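Long-range contacts in xylooligosaccharide oxidase (Myceliophthora thermophila, PDB 5L6G), which oxidises the C1 hydroxyl of xylooligosaccharides and related sugars to lactones with a bicovalently bound FAD, reducing oxygen to hydrogen peroxide: residues H152-P156 and F320-S326; P231-T235 and L285-A290. All blocks are in the same frame, centred on the assembly; numbering follows the deposited sequence.

Contact 1: residues H152-P156 and F320-S326; sequences HGTCP and FRHYAYS. With FAD (flavin-adenine dinucleotide), chain D; XYP (beta-D-xylopyranose), chain H.
Thr154 OG1 is held between the sugar and the opposite segment: it shares a hydrogen bond with XYP O2 at 2.7 Å and another with a water at 2.8 Å. That water donates to Tyr323 O (2.7 Å) and, weakly, to Ala324 O, so it joins the threonine hydroxyl to carbonyls at the end of helix 316-322, while Thr154 CB rests directly on Tyr323 O. Tyr323 is the first residue to leave the helical conformation. With chi1 at 72°, OG1 lies between the threonine's N and carbonyl carbon, facing the sugar, while the backbone N donates to FAD O4 (2.9 Å). Gly153 suits a site where flavin C4 occupies the space a side chain would need, and Cys155 SG is bonded to FAD C6, one of two covalent links, with that of His94, tethering the cofactor in this PCMH-type FAD domain. Thr154 is an established substrate-binding residue; Arg272, Glu412 and Tyr451 bond the same xylose.

Farther from flavin and sugar, ring and aliphatic contacts take over. Phe320 has CG anti to its backbone N (chi1 -178°), carrying its ring to the loop; CE1 meets the edge of the His152 ring at CE1 (3.7 Å), the ring planes nearly perpendicular, and Gly153 O lies at the edge of the Phe320 ring. His152 is fixed by an almost straight in-plane bond from ND1 to a lone pair of Gly153 O (3.0 Å, 171°). Compact Ala324 lets Pro156 come close, CB to CG at 3.8 Å, and Ser326 CB touches the same CG while its OG bonds Glu328 O.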
loop_
_atom_site.group_PDB
_atom_site.type_symbol
_atom_site.label_atom_id
_atom_site.label_comp_id
_atom_site.label_asym_id
_atom_site.label_seq_id
_atom_site.Cartn_x
_atom_site.Cartn_y
_atom_site.Cartn_z
ATOM N N HIS A 152 -2.102 -9.768 -0.135
ATOM C CA HIS A 152 -1.612 -8.538 0.458
ATOM C C HIS A 152 -0.135 -8.317 0.162
ATOM O O HIS A 152 0.526 -9.153 -0.444
ATOM C CB HIS A 152 -1.882 -8.504 1.964
ATOM C CG HIS A 152 -1.386 -9.709 2.708
ATOM N ND1 HIS A 152 -0.047 -9.954 2.925
ATOM C CD2 HIS A 152 -2.058 -10.710 3.329
ATOM C CE1 HIS A 152 0.086 -11.077 3.613
ATOM N NE2 HIS A 152 -1.121 -11.550 3.880
ATOM N N GLY A 153 0.372 -7.176 0.618
ATOM C CA GLY A 153 1.715 -6.768 0.370
ATOM C C GLY A 153 2.728 -7.609 1.112
ATOM O O GLY A 153 2.392 -8.456 1.924
ATOM N N THR A 154 3.988 -7.361 0.793
ATOM C CA THR A 154 5.101 -7.966 1.468
ATOM C C THR A 154 5.342 -7.006 2.617
ATOM O O THR A 154 4.964 -5.839 2.543
ATOM C CB THR A 154 6.355 -7.962 0.571
ATOM O OG1 THR A 154 6.854 -6.623 0.463
ATOM C CG2 THR A 154 6.046 -8.478 -0.852
ATOM N N CYS A 155 6.004 -7.434 3.664
ATOM C CA CYS A 155 6.289 -6.494 4.744
ATOM C C CYS A 155 5.369 -6.851 5.901
ATOM O O CYS A 155 4.245 -6.358 5.975
ATOM C CB CYS A 155 6.063 -5.011 4.352
ATOM S SG CYS A 155 7.274 -4.193 3.263
ATOM N N PRO A 156 5.864 -7.679 6.825
ATOM C CA PRO A 156 5.070 -8.179 7.956
ATOM C C PRO A 156 4.549 -7.086 8.874
ATOM O O PRO A 156 3.515 -7.274 9.516
ATOM C CB PRO A 156 6.050 -9.049 8.735
ATOM C CG PRO A 156 7.214 -9.278 7.831
ATOM C CD PRO A 156 7.252 -8.166 6.844
ATOM N N PHE A 320 6.107 -16.301 2.033
ATOM C CA PHE A 320 5.905 -14.975 2.569
ATOM C C PHE A 320 7.176 -14.475 3.239
ATOM O O PHE A 320 7.577 -13.342 3.005
ATOM C CB PHE A 320 4.710 -14.908 3.534
ATOM C CG PHE A 320 4.467 -13.527 4.069
ATOM C CD1 PHE A 320 3.935 -12.539 3.250
ATOM C CD2 PHE A 320 4.813 -13.191 5.368
ATOM C CE1 PHE A 320 3.731 -11.247 3.725
ATOM C CE2 PHE A 320 4.601 -11.893 5.848
ATOM C CZ PHE A 320 4.069 -10.926 5.017
ATOM N N ARG A 321 7.825 -15.315 4.041
ATOM C CA ARG A 321 9.063 -14.907 4.711
ATOM C C ARG A 321 10.153 -14.546 3.712
ATOM O O ARG A 321 10.933 -13.628 3.942
ATOM C CB ARG A 321 9.606 -15.991 5.634
ATOM C CG ARG A 321 8.708 -16.353 6.794
ATOM C CD ARG A 321 9.473 -17.084 7.893
ATOM N NE ARG A 321 9.885 -18.425 7.495
ATOM C CZ ARG A 321 9.096 -19.505 7.478
ATOM N NH1 ARG A 321 7.817 -19.434 7.839
ATOM N NH2 ARG A 321 9.589 -20.681 7.093
ATOM N N HIS A 322 10.208 -15.281 2.609
ATOM C CA HIS A 322 11.236 -15.051 1.594
ATOM C C HIS A 322 11.312 -13.586 1.140
ATOM O O HIS A 322 12.399 -13.048 0.967
ATOM C CB HIS A 322 10.983 -15.917 0.364
ATOM C CG HIS A 322 12.035 -15.756 -0.686
ATOM N ND1 HIS A 322 13.234 -16.432 -0.642
ATOM C CD2 HIS A 322 12.090 -14.961 -1.777
ATOM C CE1 HIS A 322 13.980 -16.066 -1.670
ATOM N NE2 HIS A 322 13.306 -15.176 -2.377
ATOM N N TYR A 323 10.159 -12.970 0.896
ATOM C CA TYR A 323 10.110 -11.573 0.434
ATOM C C TYR A 323 9.796 -10.568 1.544
ATOM O O TYR A 323 9.562 -9.381 1.269
ATOM C CB TYR A 323 9.096 -11.425 -0.706
ATOM C CG TYR A 323 9.596 -11.986 -2.017
ATOM C CD1 TYR A 323 10.730 -11.450 -2.630
ATOM C CD2 TYR A 323 8.937 -13.043 -2.651
ATOM C CE1 TYR A 323 11.199 -11.956 -3.833
ATOM C CE2 TYR A 323 9.400 -13.546 -3.858
ATOM C CZ TYR A 323 10.529 -13.002 -4.440
ATOM O OH TYR A 323 11.023 -13.468 -5.630
ATOM N N ALA A 324 9.788 -11.045 2.785
ATOM C CA ALA A 324 9.433 -10.228 3.935
ATOM C C ALA A 324 10.587 -9.304 4.324
ATOM O O ALA A 324 10.351 -8.160 4.716
ATOM C CB ALA A 324 9.063 -11.110 5.107
ATOM N N TYR A 325 11.814 -9.811 4.236
ATOM C CA TYR A 325 13.025 -9.025 4.543
ATOM C C TYR A 325 12.953 -8.465 5.966
ATOM O O TYR A 325 13.174 -7.275 6.215
ATOM C CB TYR A 325 13.244 -7.895 3.516
ATOM C CG TYR A 325 13.361 -8.361 2.076
ATOM C CD1 TYR A 325 14.197 -9.422 1.725
ATOM C CD2 TYR A 325 12.655 -7.724 1.061
ATOM C CE1 TYR A 325 14.308 -9.841 0.408
ATOM C CE2 TYR A 325 12.759 -8.139 -0.258
ATOM C CZ TYR A 325 13.583 -9.192 -0.580
ATOM O OH TYR A 325 13.690 -9.588 -1.890
ATOM N N SER A 326 12.637 -9.359 6.888
ATOM C CA SER A 326 12.368 -9.013 8.269
ATOM C C SER A 326 12.576 -10.296 9.046
ATOM O O SER A 326 12.225 -11.379 8.563
ATOM C CB SER A 326 10.925 -8.496 8.402
ATOM O OG SER A 326 10.451 -8.486 9.747
HETATM P PA FAD D . -0.678 4.023 8.639
HETATM O O1A FAD D . -1.095 3.570 10.019
HETATM O O2A FAD D . 0.425 5.032 8.570
HETATM O O5B FAD D . -1.941 4.439 7.801
HETATM C C5B FAD D . -1.882 4.880 6.441
HETATM C C4B FAD D . -3.123 5.679 6.108
HETATM O O4B FAD D . -4.278 4.857 6.293
HETATM C C3B FAD D . -3.307 6.885 7.015
HETATM O O3B FAD D . -3.970 7.907 6.302
HETATM C C2B FAD D . -4.219 6.368 8.097
HETATM O O2B FAD D . -4.921 7.392 8.791
HETATM C C1B FAD D . -5.107 5.432 7.309
HETATM N N9A FAD D . -5.649 4.385 8.178
HETATM C C8A FAD D . -4.991 3.523 8.948
HETATM N N7A FAD D . -5.853 2.722 9.619
HETATM C C5A FAD D . -7.071 3.102 9.233
HETATM C C6A FAD D . -8.430 2.694 9.581
HETATM N N6A FAD D . -8.559 1.678 10.456
HETATM N N1A FAD D . -9.450 3.363 9.005
HETATM C C2A FAD D . -9.282 4.356 8.127
HETATM N N3A FAD D . -8.039 4.787 7.758
HETATM C C4A FAD D . -6.938 4.189 8.290
HETATM N N1 FAD D . 2.341 -1.409 -0.075
HETATM C C2 FAD D . 1.973 -2.289 -1.059
HETATM O O2 FAD D . 0.967 -2.023 -1.774
HETATM N N3 FAD D . 2.652 -3.448 -1.244
HETATM C C4 FAD D . 3.710 -3.806 -0.478
HETATM O O4 FAD D . 4.354 -4.881 -0.639
HETATM C C4X FAD D . 4.172 -2.904 0.599
HETATM N N5 FAD D . 5.230 -3.179 1.415
HETATM C C5X FAD D . 5.631 -2.338 2.440
HETATM C C6 FAD D . 6.701 -2.643 3.292
HETATM C C7 FAD D . 7.073 -1.742 4.302
HETATM C C7M FAD D . 8.244 -2.100 5.183
HETATM C C8 FAD D . 6.308 -0.466 4.525
HETATM C C8M FAD D . 6.644 0.494 5.661
HETATM C C9 FAD D . 5.242 -0.193 3.675
HETATM C C9A FAD D . 4.881 -1.064 2.631
HETATM N N10 FAD D . 3.807 -0.784 1.745
HETATM C C10 FAD D . 3.408 -1.655 0.728
HETATM C "C1'" FAD D . 3.021 0.440 1.849
HETATM C "C2'" FAD D . 1.806 0.269 2.705
HETATM O "O2'" FAD D . 0.826 -0.414 1.918
HETATM C "C3'" FAD D . 1.302 1.669 3.006
HETATM O "O3'" FAD D . 2.311 2.452 3.655
HETATM C "C4'" FAD D . 0.070 1.555 3.908
HETATM O "O4'" FAD D . -0.803 2.662 3.640
HETATM C "C5'" FAD D . 0.504 1.507 5.351
HETATM O "O5'" FAD D . -0.576 1.036 6.160
HETATM P P FAD D . -0.449 1.234 7.720
HETATM O O1P FAD D . -1.729 0.880 8.410
HETATM O O2P FAD D . 0.797 0.572 8.216
HETATM O O3P FAD D . -0.078 2.790 7.803
HETATM O O1 XYP H . 6.553 -2.643 -2.613
HETATM C C1 XYP H . 7.221 -2.857 -1.372
HETATM C C2 XYP H . 8.228 -3.994 -1.536
HETATM C C3 XYP H . 9.111 -4.131 -0.303
HETATM C C4 XYP H . 9.739 -2.785 0.047
HETATM C C5 XYP H . 8.666 -1.696 0.167
HETATM O O2 XYP H . 7.496 -5.202 -1.744
HETATM O O3 XYP H . 10.090 -5.167 -0.491
HETATM O O4 XYP H . 10.403 -2.871 1.314
HETATM O O5 XYP H . 7.843 -1.640 -0.994
HETATM O O HOH W 1 9.002 -6.872 2.169
#

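Contact 2: residues P231-T235 and L285-A290; sequences PPNVT and LYHGNA. With NAG (2-acetamido-2-deoxy-beta-D-glucopyranose), chain E; NAG (2-acetamido-2-deoxy-beta-D-glucopyranose), chain G.
Thr235 and Tyr286 form an antiparallel hydrogen-bonded pair, and here the contact is tightest. Thr235 N donates to Tyr286 O at 2.8 Å, and Tyr286 N returns a nearly straight bond to Thr235 O (2.8 Å, 175°). Tyr286 O also receives a CA-H...O contact from Val234 CA (3.3 Å) and a weak bond from Gly288 N, which closes an inverse gamma turn centred on His287. Thr235 adds a side-chain bond: chi1 of -57° sets OG1 beside its own N, from where it donates in the carbonyl plane to a lone pair of Gly288 O (2.7 Å). Its methyl CG2 meanwhile faces Ala290 CB at 4.2 Å. Threonine thus serves both needs, and glycine fits the turn because Tyr286 CE2 fills the place of a side chain.

Strands 234-240 and 280-286 are neighbours in the eight-stranded antiparallel sheet. Thr235 and Tyr286 lie on the same sheet face, where both touch Leu293 of helix 290-304. Branched Val234 and Leu285 meet separately, CG2 of Val234 to CD1 of Leu285 at 3.8 Å, and Val234 CG1 lies over a face of the His287 ring, whose NE2 bonds Phe171 O.

Away from the strand pair the contact slackens. Pro231 only brushes the histidine, CG to ND1 at 3.9 Å, its ring supplying only carbon to this loop contact. Asn233 and Asn289 each carry a sugar on ND2 at the partly exposed margin, and the sugar on Asn233 donates from O6 to Pro232 O (3.0 Å). Asn289 has a second task: as the N-cap of helix 290-304, its OD1 accepts from Ala292 N while its ND2 bears the glycan.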
loop_
_atom_site.group_PDB
_atom_site.type_symbol
_atom_site.label_atom_id
_atom_site.label_comp_id
_atom_site.label_asym_id
_atom_site.label_seq_id
_atom_site.Cartn_x
_atom_site.Cartn_y
_atom_site.Cartn_z
ATOM N N PRO A 231 -2.087 -21.906 -1.395
ATOM C CA PRO A 231 -1.509 -23.000 -2.168
ATOM C C PRO A 231 -0.474 -23.753 -1.338
ATOM O O PRO A 231 0.241 -23.131 -0.553
ATOM C CB PRO A 231 -0.825 -22.283 -3.333
ATOM C CG PRO A 231 -0.506 -20.924 -2.792
ATOM C CD PRO A 231 -1.680 -20.593 -1.919
ATOM N N PRO A 232 -0.391 -25.076 -1.511
ATOM C CA PRO A 232 0.549 -25.832 -0.707
ATOM C C PRO A 232 2.002 -25.449 -0.987
ATOM O O PRO A 232 2.830 -25.557 -0.086
ATOM C CB PRO A 232 0.265 -27.294 -1.094
ATOM C CG PRO A 232 -0.428 -27.225 -2.407
ATOM C CD PRO A 232 -1.185 -25.936 -2.402
ATOM N N ASN A 233 2.302 -24.997 -2.205
ATOM C CA ASN A 233 3.669 -24.667 -2.601
ATOM C C ASN A 233 3.737 -23.424 -3.471
ATOM O O ASN A 233 2.895 -23.221 -4.330
ATOM C CB ASN A 233 4.311 -25.848 -3.327
ATOM C CG ASN A 233 4.416 -27.060 -2.435
ATOM O OD1 ASN A 233 3.804 -28.096 -2.700
ATOM N ND2 ASN A 233 5.193 -26.919 -1.338
ATOM N N VAL A 234 4.730 -22.585 -3.199
ATOM C CA VAL A 234 5.026 -21.418 -4.022
ATOM C C VAL A 234 6.534 -21.404 -4.296
ATOM O O VAL A 234 7.332 -21.881 -3.481
ATOM C CB VAL A 234 4.587 -20.108 -3.366
ATOM C CG1 VAL A 234 3.075 -20.112 -3.147
ATOM C CG2 VAL A 234 5.328 -19.862 -2.053
ATOM N N THR A 235 6.920 -20.885 -5.449
ATOM C CA THR A 235 8.294 -20.963 -5.884
ATOM C C THR A 235 8.797 -19.558 -6.166
ATOM O O THR A 235 8.287 -18.878 -7.046
ATOM C CB THR A 235 8.391 -21.837 -7.125
ATOM O OG1 THR A 235 7.849 -23.137 -6.817
ATOM C CG2 THR A 235 9.853 -21.970 -7.583
ATOM N N LEU A 285 7.147 -14.783 -7.597
ATOM C CA LEU A 285 6.621 -15.861 -6.789
ATOM C C LEU A 285 5.583 -16.570 -7.656
ATOM O O LEU A 285 4.570 -15.984 -8.052
ATOM C CB LEU A 285 5.996 -15.346 -5.495
ATOM C CG LEU A 285 5.664 -16.435 -4.472
ATOM C CD1 LEU A 285 6.949 -17.020 -3.907
ATOM C CD2 LEU A 285 4.763 -15.953 -3.359
ATOM N N TYR A 286 5.858 -17.825 -7.971
ATOM C CA TYR A 286 4.977 -18.603 -8.799
ATOM C C TYR A 286 4.155 -19.500 -7.894
ATOM O O TYR A 286 4.709 -20.226 -7.064
ATOM C CB TYR A 286 5.809 -19.429 -9.767
ATOM C CG TYR A 286 4.986 -20.212 -10.740
ATOM C CD1 TYR A 286 4.420 -19.594 -11.852
ATOM C CD2 TYR A 286 4.763 -21.569 -10.544
ATOM C CE1 TYR A 286 3.647 -20.304 -12.742
ATOM C CE2 TYR A 286 3.991 -22.302 -11.434
ATOM C CZ TYR A 286 3.442 -21.660 -12.531
ATOM O OH TYR A 286 2.696 -22.372 -13.408
ATOM N N HIS A 287 2.835 -19.442 -8.035
ATOM C CA HIS A 287 1.953 -20.263 -7.214
ATOM C C HIS A 287 1.840 -21.672 -7.790
ATOM O O HIS A 287 0.863 -22.026 -8.447
ATOM C CB HIS A 287 0.590 -19.611 -7.078
ATOM C CG HIS A 287 0.618 -18.349 -6.281
ATOM N ND1 HIS A 287 -0.348 -18.049 -5.356
ATOM C CD2 HIS A 287 1.509 -17.328 -6.240
ATOM C CE1 HIS A 287 -0.076 -16.886 -4.796
ATOM N NE2 HIS A 287 1.044 -16.423 -5.319
ATOM N N GLY A 288 2.873 -22.449 -7.525
ATOM C CA GLY A 288 3.032 -23.793 -8.052
ATOM C C GLY A 288 4.462 -24.223 -7.761
ATOM O O GLY A 288 5.231 -23.477 -7.157
ATOM N N ASN A 289 4.817 -25.429 -8.183
ATOM C CA ASN A 289 6.126 -25.988 -7.868
ATOM C C ASN A 289 7.155 -25.550 -8.903
ATOM O O ASN A 289 6.820 -24.829 -9.846
ATOM C CB ASN A 289 6.042 -27.516 -7.746
ATOM C CG ASN A 289 5.484 -28.174 -8.988
ATOM O OD1 ASN A 289 5.713 -27.710 -10.098
ATOM N ND2 ASN A 289 4.747 -29.283 -8.802
ATOM N N ALA A 290 8.407 -25.972 -8.727
ATOM C CA ALA A 290 9.506 -25.448 -9.535
ATOM C C ALA A 290 9.425 -25.895 -10.983
ATOM O O ALA A 290 9.739 -25.125 -11.883
ATOM C CB ALA A 290 10.850 -25.834 -8.933
HETATM C C1 NAG E . 5.440 -27.904 -0.290
HETATM C C2 NAG E . 6.867 -28.002 0.256
HETATM C C3 NAG E . 6.949 -28.838 1.542
HETATM C C4 NAG E . 5.922 -28.349 2.561
HETATM C C5 NAG E . 4.547 -28.373 1.902
HETATM C C6 NAG E . 3.451 -27.862 2.834
HETATM C C7 NAG E . 8.889 -27.918 -1.141
HETATM C C8 NAG E . 9.706 -28.607 -2.197
HETATM N N2 NAG E . 7.765 -28.535 -0.760
HETATM O O3 NAG E . 8.248 -28.759 2.094
HETATM O O4 NAG E . 5.922 -29.142 3.731
HETATM O O5 NAG E . 4.583 -27.528 0.774
HETATM O O6 NAG E . 2.289 -27.576 2.081
HETATM O O7 NAG E . 9.271 -26.841 -0.680
HETATM C C1 NAG G . 4.151 -30.008 -9.908
HETATM C C2 NAG G . 4.117 -31.500 -9.547
HETATM C C3 NAG G . 3.296 -32.323 -10.534
HETATM C C4 NAG G . 1.953 -31.669 -10.807
HETATM C C5 NAG G . 2.123 -30.193 -11.159
HETATM C C6 NAG G . 0.776 -29.494 -11.295
HETATM C C7 NAG G . 5.983 -32.396 -8.240
HETATM C C8 NAG G . 7.398 -32.901 -8.218
HETATM N N2 NAG G . 5.473 -32.014 -9.413
HETATM O O3 NAG G . 3.032 -33.589 -9.977
HETATM O O4 NAG G . 1.328 -32.367 -11.862
HETATM O O5 NAG G . 2.840 -29.542 -10.136
HETATM O O6 NAG G . 0.924 -28.332 -12.086
HETATM O O7 NAG G . 5.345 -32.364 -7.185
#

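The segments come along the chain in the order 152-156, 231-235, 285-290, 320-326, so contact 1 spans the whole of contact 2. Their centres lie about 15 Å apart. Contact 2 pairs two adjacent strands of the eight-stranded sheet near its glycosylated margin, whereas contact 1 sets the end of helix 316-322, which follows that sheet's edge strand 308-314, against the flavin-bearing loop. They touch where Tyr323 CE2 packs on Leu285 CB at 4.2 Å, and Tyr323 OH also bonds Gly284 O. Phe171 touches members of both contacts. Tyr323 and Phe171 thus connect the glycosylated edge of the sheet with the loop that holds FAD and xylose.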